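Local structure of E1 (Kluyveromyces marxianus, 3VX6) at residues A[97-109]-A[252-264]. The protein acts as an E1-like enzyme that activates the ubiquitin-like modifiers ATG12 and ATG8 for the conjugation reactions of autophagy and the Cvt pathway. Numbering follows the deposited sequence.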
loop_
_atom_site.group_PDB
_atom_site.type_symbol
_atom_site.label_atom_id
_atom_site.label_comp_id
_atom_site.label_asym_id
_atom_site.label_seq_id
_atom_site.Cartn_x
_atom_site.Cartn_y
_atom_site.Cartn_z
ATOM N N LYS A 97 -8.319 15.764 -3.964
ATOM C CA LYS A 97 -7.891 14.481 -3.423
ATOM C C LYS A 97 -8.247 13.290 -4.299
ATOM O O LYS A 97 -7.467 12.354 -4.398
ATOM C CB LYS A 97 -8.448 14.264 -2.008
ATOM C CG LYS A 97 -7.737 15.062 -0.919
ATOM C CD LYS A 97 -8.260 16.476 -0.859
ATOM C CE LYS A 97 -7.460 17.346 0.085
ATOM N NZ LYS A 97 -8.108 18.685 0.218
ATOM N N ILE A 98 -9.415 13.326 -4.933
ATOM C CA ILE A 98 -9.846 12.226 -5.790
ATOM C C ILE A 98 -9.023 12.109 -7.080
ATOM O O ILE A 98 -8.637 11.007 -7.499
ATOM C CB ILE A 98 -11.347 12.357 -6.136
ATOM C CG1 ILE A 98 -11.614 11.770 -7.516
ATOM C CG2 ILE A 98 -11.781 13.801 -6.046
ATOM C CD1 ILE A 98 -13.036 11.901 -7.952
ATOM N N GLN A 99 -8.757 13.241 -7.712
ATOM C CA GLN A 99 -7.963 13.235 -8.925
ATOM C C GLN A 99 -6.551 12.760 -8.577
ATOM O O GLN A 99 -5.892 12.058 -9.355
ATOM C CB GLN A 99 -7.910 14.640 -9.513
ATOM C CG GLN A 99 -7.074 14.769 -10.778
ATOM C CD GLN A 99 -7.452 13.746 -11.839
ATOM O OE1 GLN A 99 -8.638 13.491 -12.089
ATOM N NE2 GLN A 99 -6.442 13.162 -12.478
ATOM N N PHE A 100 -6.104 13.138 -7.386
ATOM C CA PHE A 100 -4.775 12.785 -6.921
ATOM C C PHE A 100 -4.613 11.299 -6.712
ATOM O O PHE A 100 -3.688 10.691 -7.229
ATOM C CB PHE A 100 -4.456 13.535 -5.620
ATOM C CG PHE A 100 -3.230 13.041 -4.916
ATOM C CD1 PHE A 100 -3.292 11.924 -4.082
ATOM C CD2 PHE A 100 -2.007 13.688 -5.087
ATOM C CE1 PHE A 100 -2.153 11.455 -3.427
ATOM C CE2 PHE A 100 -0.866 13.229 -4.441
ATOM C CZ PHE A 100 -0.935 12.107 -3.606
ATOM N N ILE A 101 -5.514 10.700 -5.957
ATOM C CA ILE A 101 -5.375 9.287 -5.702
ATOM C C ILE A 101 -5.655 8.495 -6.980
ATOM O O ILE A 101 -5.116 7.406 -7.178
ATOM C CB ILE A 101 -6.282 8.858 -4.526
ATOM C CG1 ILE A 101 -5.688 7.621 -3.857
ATOM C CG2 ILE A 101 -7.699 8.617 -5.002
ATOM C CD1 ILE A 101 -6.371 7.242 -2.579
ATOM N N LYS A 102 -6.478 9.058 -7.864
ATOM C CA LYS A 102 -6.787 8.393 -9.121
ATOM C C LYS A 102 -5.512 8.235 -9.953
ATOM O O LYS A 102 -5.241 7.169 -10.511
ATOM C CB LYS A 102 -7.791 9.211 -9.920
ATOM C CG LYS A 102 -8.189 8.571 -11.237
ATOM C CD LYS A 102 -8.884 9.574 -12.133
ATOM C CE LYS A 102 -9.597 8.892 -13.309
ATOM N NZ LYS A 102 -10.129 9.886 -14.297
ATOM N N GLU A 103 -4.735 9.311 -10.045
ATOM C CA GLU A 103 -3.502 9.290 -10.816
ATOM C C GLU A 103 -2.473 8.371 -10.199
ATOM O O GLU A 103 -1.861 7.567 -10.896
ATOM C CB GLU A 103 -2.933 10.705 -10.951
ATOM C CG GLU A 103 -3.673 11.543 -11.982
ATOM C CD GLU A 103 -3.191 12.977 -12.024
ATOM O OE1 GLU A 103 -1.974 13.196 -12.172
ATOM O OE2 GLU A 103 -4.033 13.890 -11.916
ATOM N N LYS A 104 -2.277 8.498 -8.891
ATOM C CA LYS A 104 -1.322 7.654 -8.195
ATOM C C LYS A 104 -1.738 6.223 -8.463
ATOM O O LYS A 104 -0.896 5.335 -8.596
ATOM C CB LYS A 104 -1.326 7.954 -6.692
ATOM C CG LYS A 104 -0.322 9.024 -6.265
ATOM C CD LYS A 104 -0.488 10.305 -7.045
ATOM C CE LYS A 104 0.773 10.646 -7.827
ATOM N NZ LYS A 104 0.552 11.738 -8.852
ATOM N N GLY A 105 -3.046 6.022 -8.580
ATOM C CA GLY A 105 -3.578 4.700 -8.845
ATOM C C GLY A 105 -3.245 4.158 -10.223
ATOM O O GLY A 105 -2.944 2.974 -10.362
ATOM N N GLN A 106 -3.309 5.009 -11.241
ATOM C CA GLN A 106 -3.007 4.595 -12.605
ATOM C C GLN A 106 -1.533 4.276 -12.772
ATOM O O GLN A 106 -1.163 3.449 -13.612
ATOM C CB GLN A 106 -3.397 5.693 -13.600
ATOM C CG GLN A 106 -4.887 5.953 -13.647
ATOM C CD GLN A 106 -5.260 7.148 -14.518
ATOM O OE1 GLN A 106 -4.697 8.235 -14.379
ATOM N NE2 GLN A 106 -6.233 6.951 -15.410
ATOM N N GLU A 107 -0.696 4.934 -11.976
ATOM C CA GLU A 107 0.742 4.738 -12.046
ATOM C C GLU A 107 1.111 3.388 -11.464
ATOM O O GLU A 107 1.963 2.687 -11.991
ATOM C CB GLU A 107 1.467 5.845 -11.282
ATOM C CG GLU A 107 1.137 7.246 -11.758
ATOM C CD GLU A 107 1.605 8.326 -10.782
ATOM O OE1 GLU A 107 1.340 9.514 -11.065
ATOM O OE2 GLU A 107 2.229 7.991 -9.738
ATOM N N LEU A 108 0.475 3.027 -10.362
ATOM C CA LEU A 108 0.756 1.746 -9.747
ATOM C C LEU A 108 0.304 0.665 -10.725
ATOM O O LEU A 108 0.981 -0.347 -10.899
ATOM C CB LEU A 108 0.030 1.638 -8.405
ATOM C CG LEU A 108 0.488 2.688 -7.383
ATOM C CD1 LEU A 108 -0.475 2.740 -6.237
ATOM C CD2 LEU A 108 1.886 2.383 -6.900
ATOM N N LEU A 109 -0.831 0.895 -11.379
ATOM C CA LEU A 109 -1.359 -0.038 -12.364
ATOM C C LEU A 109 -0.297 -0.328 -13.424
ATOM O O LEU A 109 0.059 -1.481 -13.679
ATOM C CB LEU A 109 -2.586 0.570 -13.029
ATOM C CG LEU A 109 -3.051 -0.067 -14.334
ATOM C CD1 LEU A 109 -3.377 -1.523 -14.110
ATOM C CD2 LEU A 109 -4.269 0.681 -14.841
ATOM N N GLY A 252 -14.769 -6.542 -14.219
ATOM C CA GLY A 252 -13.457 -5.929 -14.215
ATOM C C GLY A 252 -13.061 -5.355 -15.559
ATOM O O GLY A 252 -11.943 -4.866 -15.729
ATOM N N ASN A 253 -13.975 -5.375 -16.517
ATOM C CA ASN A 253 -13.618 -4.869 -17.820
ATOM C C ASN A 253 -13.912 -3.423 -18.165
ATOM O O ASN A 253 -13.616 -2.986 -19.275
ATOM C CB ASN A 253 -14.175 -5.793 -18.889
ATOM C CG ASN A 253 -13.090 -6.656 -19.505
ATOM O OD1 ASN A 253 -12.600 -6.363 -20.601
ATOM N ND2 ASN A 253 -12.683 -7.708 -18.789
ATOM N N ASN A 254 -14.460 -2.662 -17.228
ATOM C CA ASN A 254 -14.740 -1.263 -17.527
ATOM C C ASN A 254 -13.437 -0.499 -17.801
ATOM O O ASN A 254 -12.417 -0.763 -17.172
ATOM C CB ASN A 254 -15.505 -0.612 -16.377
ATOM C CG ASN A 254 -15.826 0.837 -16.654
ATOM O OD1 ASN A 254 -15.017 1.728 -16.391
ATOM N ND2 ASN A 254 -17.005 1.084 -17.215
ATOM N N PRO A 255 -13.459 0.447 -18.760
ATOM C CA PRO A 255 -12.300 1.266 -19.143
ATOM C C PRO A 255 -11.809 2.235 -18.061
ATOM O O PRO A 255 -10.752 2.853 -18.212
ATOM C CB PRO A 255 -12.795 2.020 -20.377
ATOM C CG PRO A 255 -13.882 1.149 -20.914
ATOM C CD PRO A 255 -14.584 0.690 -19.680
ATOM N N SER A 256 -12.573 2.384 -16.983
ATOM C CA SER A 256 -12.180 3.292 -15.906
ATOM C C SER A 256 -11.578 2.598 -14.687
ATOM O O SER A 256 -11.869 1.436 -14.400
ATOM C CB SER A 256 -13.374 4.138 -15.453
ATOM O OG SER A 256 -13.744 5.061 -16.456
ATOM N N LEU A 257 -10.741 3.335 -13.971
ATOM C CA LEU A 257 -10.082 2.823 -12.777
ATOM C C LEU A 257 -10.708 3.510 -11.565
ATOM O O LEU A 257 -10.834 4.732 -11.548
ATOM C CB LEU A 257 -8.590 3.149 -12.847
ATOM C CG LEU A 257 -7.632 2.210 -12.132
ATOM C CD1 LEU A 257 -7.677 0.853 -12.814
ATOM C CD2 LEU A 257 -6.230 2.787 -12.157
ATOM N N LYS A 258 -11.114 2.745 -10.559
ATOM C CA LYS A 258 -11.707 3.355 -9.379
ATOM C C LYS A 258 -10.690 3.290 -8.255
ATOM O O LYS A 258 -10.427 2.222 -7.705
ATOM C CB LYS A 258 -13.004 2.628 -8.979
ATOM C CG LYS A 258 -13.854 3.353 -7.916
ATOM C CD LYS A 258 -13.339 3.103 -6.504
ATOM C CE LYS A 258 -14.165 3.839 -5.426
ATOM N NZ LYS A 258 -13.952 5.325 -5.370
ATOM N N VAL A 259 -10.114 4.433 -7.906
ATOM C CA VAL A 259 -9.123 4.453 -6.845
ATOM C C VAL A 259 -9.607 5.008 -5.504
ATOM O O VAL A 259 -10.360 5.975 -5.443
ATOM C CB VAL A 259 -7.881 5.254 -7.265
ATOM C CG1 VAL A 259 -6.725 4.921 -6.337
ATOM C CG2 VAL A 259 -7.527 4.965 -8.720
ATOM N N SER A 260 -9.167 4.369 -4.430
ATOM C CA SER A 260 -9.487 4.780 -3.069
ATOM C C SER A 260 -8.201 4.534 -2.297
ATOM O O SER A 260 -7.171 4.243 -2.906
ATOM C CB SER A 260 -10.616 3.934 -2.505
ATOM O OG SER A 260 -10.289 2.563 -2.587
ATOM N N GLY A 261 -8.236 4.661 -0.973
ATOM C CA GLY A 261 -7.029 4.424 -0.194
ATOM C C GLY A 261 -6.745 5.492 0.840
ATOM O O GLY A 261 -5.891 5.315 1.712
ATOM N N TRP A 262 -7.473 6.601 0.737
ATOM C CA TRP A 262 -7.337 7.729 1.658
ATOM C C TRP A 262 -7.725 7.300 3.058
ATOM O O TRP A 262 -8.814 6.778 3.263
ATOM C CB TRP A 262 -8.245 8.886 1.224
ATOM C CG TRP A 262 -7.727 9.682 0.071
ATOM C CD1 TRP A 262 -8.330 9.858 -1.138
ATOM C CD2 TRP A 262 -6.516 10.446 0.030
ATOM N NE1 TRP A 262 -7.575 10.683 -1.933
ATOM C CE2 TRP A 262 -6.453 11.059 -1.244
ATOM C CE3 TRP A 262 -5.477 10.671 0.944
ATOM C CZ2 TRP A 262 -5.396 11.888 -1.628
ATOM C CZ3 TRP A 262 -4.425 11.493 0.568
ATOM C CH2 TRP A 262 -4.390 12.093 -0.714
ATOM N N GLU A 263 -6.841 7.529 4.021
ATOM C CA GLU A 263 -7.108 7.156 5.401
ATOM C C GLU A 263 -8.256 7.978 6.005
ATOM O O GLU A 263 -8.310 9.199 5.848
ATOM C CB GLU A 263 -5.843 7.341 6.227
ATOM C CG GLU A 263 -5.941 6.782 7.621
ATOM C CD GLU A 263 -4.609 6.805 8.322
ATOM O OE1 GLU A 263 -4.475 6.153 9.384
ATOM O OE2 GLU A 263 -3.690 7.482 7.806
ATOM N N LYS A 264 -9.163 7.306 6.711
ATOM C CA LYS A 264 -10.308 7.977 7.317
ATOM C C LYS A 264 -10.049 8.439 8.748
ATOM O O LYS A 264 -8.901 8.520 9.193
ATOM C CB LYS A 264 -11.529 7.057 7.267
#
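W262 packs against the first turn of helix 97-109 and gives its indole N-H to the helix backbone: NE1 to K97 O is 3.0 Å, with an N-H...O angle of 146°. The oxygen sits in the indole plane at the ring edge, whereas NE1 stands above the K97 carbonyl plane, on the face opposite I101 N, which bonds the same oxygen. Two donors thus grip K97 O, and the indole is clamped between side chains one turn apart. I101 CD1 rests over the five-membered ring, 3.7 Å from its centroid, and K97 CG lies over the opposite face, offset toward the rim. With its CG1 branch anti to the backbone N (chi1 -154°) and extended beyond, I101 carries CD1 onto this face and to the backbone at S260 and G261. F100 brings CD1 and CE1 to W262 CZ2 and CH2, the rings obliquely inclined. V259 packs against the middle of the helix, CG1 on I101 O and CG2 3.5 Å from K102 CA, while G105, with no side chain, presents its CA to V259 CG2 at 4.0 Å. L257 CD2 reaches Q106 CA and CG, and L109 CD2 at 3.9 Å. Strand 260-262 runs at 118° to helix 97-109, and backbone bonds of S260 and G261 to S144 and M142 hold it on strand 135-144. I101 and W262 also pack on C141 of that strand, W262 reaches I126 of strand 123-130, and L109 leans on helix 215-225; the contact thus joins helix 97-114 to the mixed sheet containing strands 123-130, 135-144 and 260-262.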